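Local coordinates for protein acetyl-CoA acetyltransferase (Mycobacterium smegmatis, PDB 4EGV) that is a monomeric type 1 thiolase-like protein with a thiolase fold, probably with acyltransferase activity, at residues A[214-226]-A[237-249]. Numbering follows the deposited sequence.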
loop_
_atom_site.group_PDB
_atom_site.type_symbol
_atom_site.label_atom_id
_atom_site.label_comp_id
_atom_site.label_asym_id
_atom_site.label_seq_id
_atom_site.Cartn_x
_atom_site.Cartn_y
_atom_site.Cartn_z
ATOM N N ARG A 214 17.358 -6.734 10.738
ATOM C CA ARG A 214 17.877 -6.111 9.553
ATOM C C ARG A 214 18.133 -7.134 8.433
ATOM O O ARG A 214 17.958 -6.830 7.264
ATOM C CB ARG A 214 19.109 -5.267 9.880
ATOM C CG ARG A 214 19.537 -4.418 8.715
ATOM C CD ARG A 214 20.030 -3.041 8.997
ATOM N NE ARG A 214 21.440 -2.899 9.366
ATOM C CZ ARG A 214 21.848 -2.440 10.543
ATOM N NH1 ARG A 214 20.983 -2.106 11.478
ATOM N NH2 ARG A 214 23.121 -2.314 10.798
ATOM N N LEU A 215 18.490 -8.363 8.801
ATOM C CA LEU A 215 18.676 -9.439 7.821
ATOM C C LEU A 215 17.347 -9.892 7.228
ATOM O O LEU A 215 17.250 -10.158 6.020
ATOM C CB LEU A 215 19.443 -10.619 8.437
ATOM C CG LEU A 215 19.640 -11.916 7.641
ATOM C CD1 LEU A 215 20.719 -11.791 6.602
ATOM C CD2 LEU A 215 19.914 -13.097 8.558
ATOM N N ALA A 216 16.328 -9.984 8.078
ATOM C CA ALA A 216 15.020 -10.394 7.627
ATOM C C ALA A 216 14.483 -9.434 6.564
ATOM O O ALA A 216 13.957 -9.879 5.543
ATOM C CB ALA A 216 14.058 -10.506 8.811
HETATM N N MSE A 217 14.627 -8.127 6.823
HETATM C CA MSE A 217 14.226 -7.056 5.906
HETATM C C MSE A 217 14.960 -7.088 4.568
HETATM O O MSE A 217 14.372 -6.840 3.521
HETATM C CB MSE A 217 14.489 -5.698 6.520
HETATM C CG MSE A 217 13.554 -5.273 7.580
HETATM SE SE MSE A 217 13.844 -3.379 8.161
HETATM C CE MSE A 217 15.780 -3.236 8.301
ATOM N N ALA A 218 16.260 -7.327 4.607
ATOM C CA ALA A 218 17.022 -7.442 3.400
ATOM C C ALA A 218 16.645 -8.702 2.622
ATOM O O ALA A 218 16.629 -8.669 1.407
ATOM C CB ALA A 218 18.482 -7.399 3.717
ATOM N N GLU A 219 16.310 -9.786 3.320
ATOM C CA GLU A 219 15.907 -11.045 2.672
ATOM C C GLU A 219 14.517 -11.037 2.076
ATOM O O GLU A 219 14.232 -11.764 1.126
ATOM C CB GLU A 219 16.067 -12.247 3.604
ATOM C CG GLU A 219 17.489 -12.782 3.597
ATOM C CD GLU A 219 17.669 -14.105 4.320
ATOM O OE1 GLU A 219 17.141 -14.278 5.448
ATOM O OE2 GLU A 219 18.392 -14.960 3.756
ATOM N N LEU A 220 13.664 -10.205 2.655
ATOM C CA LEU A 220 12.372 -9.910 2.114
ATOM C C LEU A 220 12.489 -9.080 0.828
ATOM O O LEU A 220 11.851 -9.409 -0.178
ATOM C CB LEU A 220 11.538 -9.181 3.164
ATOM C CG LEU A 220 10.128 -8.805 2.747
ATOM C CD1 LEU A 220 9.274 -9.997 2.695
ATOM C CD2 LEU A 220 9.601 -7.806 3.680
ATOM N N PHE A 221 13.320 -8.039 0.861
ATOM C CA PHE A 221 13.363 -7.030 -0.206
ATOM C C PHE A 221 14.229 -7.295 -1.432
ATOM O O PHE A 221 13.983 -6.683 -2.489
ATOM C CB PHE A 221 13.716 -5.654 0.358
ATOM C CG PHE A 221 12.525 -4.791 0.678
ATOM C CD1 PHE A 221 11.292 -5.349 0.989
ATOM C CD2 PHE A 221 12.656 -3.414 0.722
ATOM C CE1 PHE A 221 10.217 -4.546 1.295
ATOM C CE2 PHE A 221 11.577 -2.613 1.058
ATOM C CZ PHE A 221 10.357 -3.182 1.326
ATOM N N ALA A 222 15.230 -8.172 -1.301
ATOM C CA ALA A 222 16.142 -8.453 -2.428
ATOM C C ALA A 222 15.429 -9.107 -3.619
ATOM O O ALA A 222 15.637 -8.680 -4.766
ATOM C CB ALA A 222 17.362 -9.234 -1.996
ATOM N N PRO A 223 14.567 -10.121 -3.355
ATOM C CA PRO A 223 13.736 -10.690 -4.408
ATOM C C PRO A 223 12.811 -9.672 -5.100
ATOM O O PRO A 223 12.542 -9.807 -6.288
ATOM C CB PRO A 223 12.898 -11.737 -3.664
ATOM C CG PRO A 223 13.646 -12.060 -2.474
ATOM C CD PRO A 223 14.433 -10.881 -2.095
ATOM N N PHE A 224 12.326 -8.688 -4.345
ATOM C CA PHE A 224 11.654 -7.497 -4.896
ATOM C C PHE A 224 12.459 -6.709 -5.954
ATOM O O PHE A 224 11.964 -6.476 -7.055
ATOM C CB PHE A 224 11.237 -6.563 -3.769
ATOM C CG PHE A 224 10.027 -7.005 -3.052
ATOM C CD1 PHE A 224 8.879 -6.239 -3.073
ATOM C CD2 PHE A 224 10.012 -8.187 -2.367
ATOM C CE1 PHE A 224 7.731 -6.658 -2.410
ATOM C CE2 PHE A 224 8.870 -8.610 -1.717
ATOM C CZ PHE A 224 7.743 -7.851 -1.728
ATOM N N SER A 225 13.693 -6.331 -5.626
ATOM C CA SER A 225 14.481 -5.517 -6.530
ATOM C C SER A 225 14.923 -6.282 -7.753
ATOM O O SER A 225 15.199 -5.680 -8.782
ATOM C CB SER A 225 15.658 -4.796 -5.840
ATOM O OG SER A 225 16.686 -5.672 -5.459
ATOM N N LYS A 226 14.948 -7.611 -7.657
ATOM C CA LYS A 226 15.247 -8.429 -8.809
ATOM C C LYS A 226 14.124 -8.404 -9.837
ATOM O O LYS A 226 14.371 -8.193 -11.027
ATOM C CB LYS A 226 15.539 -9.856 -8.393
ATOM C CG LYS A 226 15.849 -10.723 -9.601
ATOM C CD LYS A 226 16.541 -12.057 -9.293
ATOM C CE LYS A 226 15.538 -13.220 -9.244
ATOM N NZ LYS A 226 14.949 -13.341 -7.901
ATOM N N PRO A 237 16.101 1.194 -12.274
ATOM C CA PRO A 237 16.293 0.251 -11.166
ATOM C C PRO A 237 17.654 -0.455 -11.274
ATOM O O PRO A 237 18.056 -0.905 -12.359
ATOM C CB PRO A 237 15.179 -0.759 -11.396
ATOM C CG PRO A 237 15.102 -0.843 -12.928
ATOM C CD PRO A 237 15.662 0.477 -13.492
ATOM N N THR A 238 18.367 -0.529 -10.156
ATOM C CA THR A 238 19.497 -1.459 -10.022
ATOM C C THR A 238 19.092 -2.596 -9.074
ATOM O O THR A 238 18.447 -2.356 -8.036
ATOM C CB THR A 238 20.779 -0.771 -9.517
ATOM O OG1 THR A 238 20.489 0.605 -9.298
ATOM C CG2 THR A 238 21.900 -0.854 -10.551
ATOM N N GLU A 239 19.447 -3.825 -9.450
ATOM C CA GLU A 239 19.207 -4.979 -8.589
ATOM C C GLU A 239 20.163 -4.957 -7.402
ATOM O O GLU A 239 21.316 -4.543 -7.535
ATOM C CB GLU A 239 19.322 -6.287 -9.369
ATOM C CG GLU A 239 18.808 -7.482 -8.612
ATOM C CD GLU A 239 19.269 -8.816 -9.173
ATOM O OE1 GLU A 239 19.645 -8.900 -10.366
ATOM O OE2 GLU A 239 19.235 -9.799 -8.405
ATOM N N ARG A 240 19.656 -5.383 -6.243
ATOM C CA ARG A 240 20.418 -5.382 -4.991
ATOM C C ARG A 240 20.412 -6.766 -4.343
ATOM O O ARG A 240 19.391 -7.442 -4.332
ATOM C CB ARG A 240 19.891 -4.313 -4.009
ATOM C CG ARG A 240 19.647 -2.885 -4.595
ATOM C CD ARG A 240 20.919 -2.081 -4.800
ATOM N NE ARG A 240 20.637 -0.718 -5.189
ATOM C CZ ARG A 240 21.568 0.206 -5.437
ATOM N NH1 ARG A 240 22.858 -0.086 -5.347
ATOM N NH2 ARG A 240 21.206 1.438 -5.779
ATOM N N SER A 241 21.568 -7.188 -3.830
ATOM C CA SER A 241 21.685 -8.422 -3.050
ATOM C C SER A 241 21.355 -8.170 -1.573
ATOM O O SER A 241 21.341 -7.046 -1.107
ATOM C CB SER A 241 23.086 -9.029 -3.189
ATOM O OG SER A 241 24.062 -8.238 -2.527
ATOM N N VAL A 242 21.095 -9.246 -0.847
ATOM C CA VAL A 242 20.816 -9.214 0.579
ATOM C C VAL A 242 21.921 -8.505 1.348
ATOM O O VAL A 242 21.644 -7.667 2.183
ATOM C CB VAL A 242 20.628 -10.659 1.110
ATOM C CG1 VAL A 242 20.543 -10.695 2.611
ATOM C CG2 VAL A 242 19.381 -11.346 0.477
ATOM N N GLU A 243 23.173 -8.845 1.050
ATOM C CA GLU A 243 24.370 -8.296 1.703
ATOM C C GLU A 243 24.483 -6.790 1.454
ATOM O O GLU A 243 24.751 -6.021 2.376
ATOM C CB GLU A 243 25.615 -9.044 1.177
ATOM C CG GLU A 243 26.915 -8.971 2.032
ATOM C CD GLU A 243 26.920 -9.937 3.264
ATOM O OE1 GLU A 243 26.208 -9.646 4.253
ATOM O OE2 GLU A 243 27.651 -10.970 3.260
ATOM N N GLU A 244 24.266 -6.388 0.204
ATOM C CA GLU A 244 24.293 -4.995 -0.217
ATOM C C GLU A 244 23.269 -4.143 0.543
ATOM O O GLU A 244 23.596 -3.056 0.979
ATOM C CB GLU A 244 24.056 -4.932 -1.717
ATOM C CG GLU A 244 24.353 -3.612 -2.427
ATOM C CD GLU A 244 24.096 -3.713 -3.954
ATOM O OE1 GLU A 244 23.832 -4.833 -4.457
ATOM O OE2 GLU A 244 24.159 -2.683 -4.655
ATOM N N LEU A 245 22.048 -4.648 0.716
ATOM C CA LEU A 245 20.968 -3.958 1.453
ATOM C C LEU A 245 21.210 -3.817 2.961
ATOM O O LEU A 245 20.832 -2.819 3.577
ATOM C CB LEU A 245 19.607 -4.648 1.241
ATOM C CG LEU A 245 18.865 -4.514 -0.094
ATOM C CD1 LEU A 245 17.689 -5.442 -0.210
ATOM C CD2 LEU A 245 18.418 -3.101 -0.301
ATOM N N LEU A 246 21.841 -4.826 3.543
ATOM C CA LEU A 246 22.013 -4.929 4.967
ATOM C C LEU A 246 23.255 -4.198 5.464
ATOM O O LEU A 246 23.319 -3.821 6.634
ATOM C CB LEU A 246 22.039 -6.419 5.328
ATOM C CG LEU A 246 22.770 -7.003 6.545
ATOM C CD1 LEU A 246 22.103 -8.258 7.040
ATOM C CD2 LEU A 246 24.194 -7.315 6.236
ATOM N N THR A 247 24.239 -4.016 4.580
ATOM C CA THR A 247 25.543 -3.411 4.929
ATOM C C THR A 247 25.515 -1.893 4.837
ATOM O O THR A 247 25.395 -1.322 3.752
ATOM C CB THR A 247 26.697 -3.975 4.050
ATOM O OG1 THR A 247 26.725 -5.400 4.153
ATOM C CG2 THR A 247 28.043 -3.421 4.474
ATOM N N VAL A 248 25.629 -1.252 5.992
ATOM C CA VAL A 248 25.681 0.204 6.078
ATOM C C VAL A 248 27.022 0.768 5.513
ATOM O O VAL A 248 28.123 0.411 5.967
ATOM C CB VAL A 248 25.422 0.696 7.544
ATOM C CG1 VAL A 248 25.232 2.211 7.583
ATOM C CG2 VAL A 248 24.218 -0.002 8.146
ATOM N N THR A 249 26.915 1.617 4.498
ATOM C CA THR A 249 28.083 2.260 3.916
ATOM C C THR A 249 27.871 3.789 3.927
ATOM O O THR A 249 26.876 4.263 4.493
ATOM C CB THR A 249 28.474 1.670 2.478
ATOM O OG1 THR A 249 27.534 2.058 1.473
ATOM C CG2 THR A 249 28.609 0.144 2.504
#
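Val242 fits as a knob into the hole made by Leu215, Ala218, Glu219 and Ala222 on helix 210-230. Both of its methyl groups touch Glu219 CG. CG1, anti to the backbone N (chi1 171°), reaches that atom at 3.8 Å and takes the side of Ala218 CB and Leu215 CD1. CG2 takes the other side and rests on Ala222 CB, 3.8 Å away.

The small side chains of Ala218 and Ala222 let the short helix 242-246 come close, with 8.5 Å between the two helix axes. The helices run at 127°, nearer antiparallel than parallel. The Ala218 methyl is a low bump pressed against Val242 O, Leu245 CB and Leu246 CB. Leu245 sends CD1 over the backbone between Ala218 O and Ala222 N. One turn nearer the start of helix 210-230, Leu215 CA and CD1 meet Leu246 CD1.

A polar contact marks each end. Ser225 OG accepts Arg240 N at 3.1 Å and donates to Ala222 O, which also takes Lys226 N. The hydroxyl thus ties the incoming loop to the helix backbone. Bends at chi2 and chi3 bring Arg214 NE to Leu246 O in the guanidinium plane, a weak bond of 3.4 Å. Val248 CG2 packs on NH2 of the same group.

Ser241 and Glu244 OE1 form a capping box of two weak bonds; OE2 salt-bridges Arg240 NH1. Met217 and Leu220 pack on Phe351 of helix 348-357. Lys226 and Glu239 lie side by side, NZ and OE2 5.6 Å apart, so any attraction is long-range. Alanine and valine contacts make the seam apolar and allow the close approach; the Ser225 bond probably helps place the loop.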